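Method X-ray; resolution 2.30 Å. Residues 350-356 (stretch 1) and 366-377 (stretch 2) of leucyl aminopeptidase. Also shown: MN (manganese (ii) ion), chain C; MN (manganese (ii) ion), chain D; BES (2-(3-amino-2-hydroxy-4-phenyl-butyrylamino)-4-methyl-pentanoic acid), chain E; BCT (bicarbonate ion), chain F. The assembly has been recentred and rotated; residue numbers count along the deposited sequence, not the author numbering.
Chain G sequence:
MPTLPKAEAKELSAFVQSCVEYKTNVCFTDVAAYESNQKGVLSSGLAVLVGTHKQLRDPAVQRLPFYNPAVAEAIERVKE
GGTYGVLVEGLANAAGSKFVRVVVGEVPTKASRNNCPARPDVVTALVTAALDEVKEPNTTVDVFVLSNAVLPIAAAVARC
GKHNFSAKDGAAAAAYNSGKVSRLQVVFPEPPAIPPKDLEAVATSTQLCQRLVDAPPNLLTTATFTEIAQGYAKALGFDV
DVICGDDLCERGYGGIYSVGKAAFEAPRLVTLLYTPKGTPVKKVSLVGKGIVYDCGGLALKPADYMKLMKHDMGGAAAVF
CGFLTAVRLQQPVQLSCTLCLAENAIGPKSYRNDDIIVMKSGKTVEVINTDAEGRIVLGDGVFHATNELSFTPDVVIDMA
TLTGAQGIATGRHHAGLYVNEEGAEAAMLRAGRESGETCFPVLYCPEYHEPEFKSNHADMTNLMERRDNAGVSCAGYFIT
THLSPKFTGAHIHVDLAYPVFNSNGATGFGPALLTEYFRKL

Stretch 1 (350-356) SYRNDDI
Stretch 2 366-377: EVINTDAEGRIV

Contact between residues 350-356 and 366-377 of leucyl aminopeptidase, which buries 529 Å² in all. Backbone: the segments run antiparallel, with Ile 356 and Glu 366 a non-hydrogen-bonded bridge pair (CA to CA 4.4 Å) whose side chains lie on the same face of the sheet; at the other end of the register Asn 353 CA is 5.1 Å from Ile 368 CA. Val 367 N donates to Asp 355 O (2.9 Å, nearly straight at 173°), and Asp 354 N donates to Val 367 O (2.7 Å, 134°). Between these, Asp 354 takes up phi/psi 136/-28, an unusual conformation, and Asp 355 N reaches back to Arg 352 O (3.2 Å). Asn 369 to Ala 372 form a type I turn closed by Ala 372 N to Asn 369 O (3.2 Å), and a helix includes 374-377. Side chain to backbone: Asn 353 (chi1 m, -55°) places OD1 2.8 Å from Thr 370 N, which donates to it; Tyr 351 (chi1 p, chi2 -52°) sends OH to Thr 370 O (2.7 Å). Thr 370 is thus held through both its backbone N and O. Apolar packing: Thr 370 (chi1 p) lays CG2 over one face of the Tyr 351 ring, 3.9 Å from its centroid and 15° off the normal, a CH-pi contact. Ile 376 CD1 meets the ring edge at Tyr 351 CE2 (3.9 Å), while Val 367 CG1 (chi1 t) approaches CE2 of Tyr 351 obliquely (3.8 Å). Charges and water: Arg 352, its CB directed away from stretch 2, forms a salt bridge from NH2 to Asp 355 OD1 (3.2 Å); one water donates to Asp 354 OD1 (3.0 Å) and Glu 366 OE2 (3.1 Å). Metals: Asp 371 O and OD1 bind one manganese at 2.0 and 1.9 Å; Glu 373 bridges both ions, OE2 to that manganese and OE1 to the second (2.0 Å each).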

# COMPACT_ATOMS: atom_id res chain seq x y z
N SER G 350 -15.76 -19.14 -9.21
CA SER G 350 -15.07 -18.03 -9.89
C SER G 350 -14.12 -18.51 -10.96
O SER G 350 -13.31 -19.40 -10.73
CB SER G 350 -14.31 -17.16 -8.91
OG SER G 350 -15.16 -16.22 -8.27
N TYR G 351 -14.22 -17.91 -12.13
CA TYR G 351 -13.15 -18.06 -13.10
C TYR G 351 -11.87 -17.45 -12.49
O TYR G 351 -11.92 -16.52 -11.70
CB TYR G 351 -13.51 -17.52 -14.50
CG TYR G 351 -13.37 -16.04 -14.81
CD1 TYR G 351 -13.94 -15.06 -14.00
CD2 TYR G 351 -12.70 -15.64 -15.96
CE1 TYR G 351 -13.80 -13.71 -14.32
CE2 TYR G 351 -12.57 -14.30 -16.28
CZ TYR G 351 -13.12 -13.34 -15.45
OH TYR G 351 -12.96 -12.02 -15.80
N ARG G 352 -10.74 -18.02 -12.84
CA ARG G 352 -9.51 -17.76 -12.12
C ARG G 352 -8.48 -16.97 -12.90
O ARG G 352 -8.52 -16.90 -14.12
CB ARG G 352 -8.83 -19.06 -11.72
CG ARG G 352 -9.71 -20.00 -10.94
CD ARG G 352 -8.94 -21.28 -10.73
NE ARG G 352 -9.78 -22.30 -10.11
CZ ARG G 352 -10.59 -23.13 -10.77
NH1 ARG G 352 -11.27 -24.04 -10.09
NH2 ARG G 352 -10.69 -23.09 -12.10
N ASN G 353 -7.59 -16.35 -12.15
CA ASN G 353 -6.40 -15.73 -12.70
C ASN G 353 -5.40 -16.82 -13.03
O ASN G 353 -4.65 -17.26 -12.16
CB ASN G 353 -5.78 -14.73 -11.70
CG ASN G 353 -6.78 -13.69 -11.25
OD1 ASN G 353 -7.23 -12.89 -12.07
ND2 ASN G 353 -7.10 -13.67 -9.98
N ASP G 354 -5.44 -17.26 -14.27
CA ASP G 354 -4.73 -18.49 -14.83
C ASP G 354 -5.62 -19.32 -15.76
O ASP G 354 -5.12 -20.09 -16.57
CB ASP G 354 -4.23 -19.48 -13.75
CG ASP G 354 -2.86 -19.16 -13.27
OD1 ASP G 354 -2.16 -18.32 -13.90
OD2 ASP G 354 -2.46 -19.70 -12.20
N ASP G 355 -6.92 -19.27 -15.53
CA ASP G 355 -7.85 -20.07 -16.32
C ASP G 355 -7.72 -19.67 -17.80
O ASP G 355 -7.38 -18.54 -18.13
CB ASP G 355 -9.30 -19.90 -15.90
CG ASP G 355 -9.69 -20.76 -14.74
OD1 ASP G 355 -8.92 -21.61 -14.27
OD2 ASP G 355 -10.82 -20.58 -14.24
N ILE G 356 -7.96 -20.64 -18.67
CA ILE G 356 -7.95 -20.41 -20.11
C ILE G 356 -9.37 -20.61 -20.62
O ILE G 356 -9.97 -21.66 -20.47
CB ILE G 356 -6.96 -21.31 -20.84
CG1 ILE G 356 -5.55 -20.93 -20.41
CG2 ILE G 356 -7.08 -21.14 -22.35
CD1 ILE G 356 -4.47 -21.86 -20.92
N GLU G 366 -6.17 -16.49 -22.14
CA GLU G 366 -5.58 -16.73 -20.82
C GLU G 366 -5.97 -15.56 -19.91
O GLU G 366 -5.65 -14.41 -20.18
CB GLU G 366 -4.08 -16.82 -20.90
CG GLU G 366 -3.42 -17.05 -19.53
CD GLU G 366 -1.91 -17.15 -19.58
OE1 GLU G 366 -1.26 -16.79 -20.58
OE2 GLU G 366 -1.35 -17.66 -18.59
N VAL G 367 -6.65 -15.86 -18.82
CA VAL G 367 -7.11 -14.84 -17.89
C VAL G 367 -5.97 -14.48 -16.92
O VAL G 367 -5.64 -15.21 -16.02
CB VAL G 367 -8.32 -15.28 -17.09
CG1 VAL G 367 -8.80 -14.19 -16.15
CG2 VAL G 367 -9.44 -15.65 -18.05
N ILE G 368 -5.39 -13.31 -17.13
CA ILE G 368 -4.34 -12.74 -16.28
C ILE G 368 -4.98 -12.08 -15.07
O ILE G 368 -4.48 -12.16 -13.96
CB ILE G 368 -3.54 -11.66 -17.02
CG1 ILE G 368 -2.89 -12.22 -18.28
CG2 ILE G 368 -2.46 -11.03 -16.14
CD1 ILE G 368 -2.01 -13.43 -18.05
N ASN G 369 -6.11 -11.45 -15.30
CA ASN G 369 -6.82 -10.70 -14.26
C ASN G 369 -8.32 -10.76 -14.48
O ASN G 369 -8.83 -10.29 -15.47
CB ASN G 369 -6.34 -9.26 -14.23
CG ASN G 369 -6.81 -8.51 -13.02
OD1 ASN G 369 -8.00 -8.44 -12.73
ND2 ASN G 369 -5.88 -7.89 -12.31
N THR G 370 -9.03 -11.31 -13.50
CA THR G 370 -10.48 -11.51 -13.60
C THR G 370 -11.26 -10.22 -13.58
O THR G 370 -12.45 -10.22 -13.90
CB THR G 370 -11.03 -12.40 -12.47
OG1 THR G 370 -10.71 -11.83 -11.20
CG2 THR G 370 -10.43 -13.83 -12.57
N ASP G 371 -10.63 -9.15 -13.14
CA ASP G 371 -11.28 -7.81 -13.07
C ASP G 371 -11.29 -7.07 -14.40
O ASP G 371 -11.98 -6.01 -14.55
CB ASP G 371 -10.66 -6.94 -11.99
CG ASP G 371 -11.55 -5.80 -11.60
OD1 ASP G 371 -12.77 -5.71 -12.03
OD2 ASP G 371 -11.01 -4.93 -10.91
N ALA G 372 -10.59 -7.66 -15.36
CA ALA G 372 -10.73 -7.30 -16.80
C ALA G 372 -11.76 -8.22 -17.50
O ALA G 372 -11.46 -8.93 -18.47
CB ALA G 372 -9.39 -7.33 -17.51
N GLU G 373 -12.96 -8.18 -16.96
CA GLU G 373 -14.07 -9.08 -17.35
C GLU G 373 -14.85 -8.56 -18.54
O GLU G 373 -15.41 -9.32 -19.31
CB GLU G 373 -15.01 -9.30 -16.17
CG GLU G 373 -16.08 -8.22 -15.88
CD GLU G 373 -15.60 -6.86 -15.38
OE1 GLU G 373 -16.36 -5.84 -15.56
OE2 GLU G 373 -14.48 -6.78 -14.75
N GLY G 374 -14.90 -7.26 -18.66
CA GLY G 374 -15.77 -6.59 -19.60
C GLY G 374 -15.40 -6.93 -21.01
O GLY G 374 -16.24 -7.25 -21.84
N ARG G 375 -14.12 -6.86 -21.29
CA ARG G 375 -13.64 -7.11 -22.62
C ARG G 375 -13.92 -8.54 -23.05
O ARG G 375 -14.13 -8.84 -24.22
CB ARG G 375 -12.16 -6.76 -22.74
CG ARG G 375 -11.24 -7.72 -22.03
CD ARG G 375 -9.86 -7.12 -21.89
NE ARG G 375 -9.87 -5.99 -20.96
CZ ARG G 375 -8.85 -5.16 -20.79
NH1 ARG G 375 -7.73 -5.32 -21.49
NH2 ARG G 375 -8.96 -4.16 -19.97
N ILE G 376 -13.90 -9.44 -22.07
CA ILE G 376 -14.17 -10.88 -22.34
C ILE G 376 -15.63 -11.09 -22.74
O ILE G 376 -15.97 -11.73 -23.71
CB ILE G 376 -13.85 -11.74 -21.10
CG1 ILE G 376 -12.32 -11.75 -20.89
CG2 ILE G 376 -14.39 -13.14 -21.27
CD1 ILE G 376 -11.88 -12.42 -19.61
N VAL G 377 -16.47 -10.52 -21.95
CA VAL G 377 -17.91 -10.60 -22.13
C VAL G 377 -18.30 -9.96 -23.49
O VAL G 377 -19.07 -10.49 -24.27
CB VAL G 377 -18.50 -9.94 -20.86
CG1 VAL G 377 -19.51 -8.88 -21.13
CG2 VAL G 377 -18.96 -11.00 -19.88
MN MN C . -13.67 -5.30 -13.71
MN MN D . -16.23 -3.95 -15.06
N2 BES E . -15.82 -1.99 -14.75
C1 BES E . -14.40 -1.68 -14.57
C6 BES E . -14.00 -0.31 -15.18
C7 BES E . -14.26 0.92 -14.36
C8 BES E . -15.50 1.54 -14.39
C12 BES E . -13.25 1.50 -13.60
C9 BES E . -15.74 2.69 -13.64
C11 BES E . -13.48 2.66 -12.85
C10 BES E . -14.73 3.25 -12.86
C2 BES E . -13.62 -2.85 -15.20
O2 BES E . -14.32 -4.13 -15.16
C3 BES E . -12.34 -3.01 -14.43
O3 BES E . -12.44 -3.78 -13.44
N1 BES E . -11.30 -2.36 -14.96
C4 BES E . -9.97 -2.35 -14.43
C13 BES E . -9.11 -3.45 -15.04
C14 BES E . -7.82 -3.75 -14.27
C15 BES E . -7.92 -3.89 -12.76
C16 BES E . -7.23 -5.05 -14.78
C5 BES E . -9.29 -1.05 -14.72
O1 BES E . -8.59 -0.56 -13.83
O4 BES E . -9.42 -0.52 -15.82
C BCT F . -12.31 -4.78 -18.53
O1 BCT F . -13.46 -5.03 -17.85
O2 BCT F . -11.99 -5.38 -19.55
O3 BCT F . -11.51 -3.93 -18.08
O HOH W 1 -1.40 -16.22 -15.83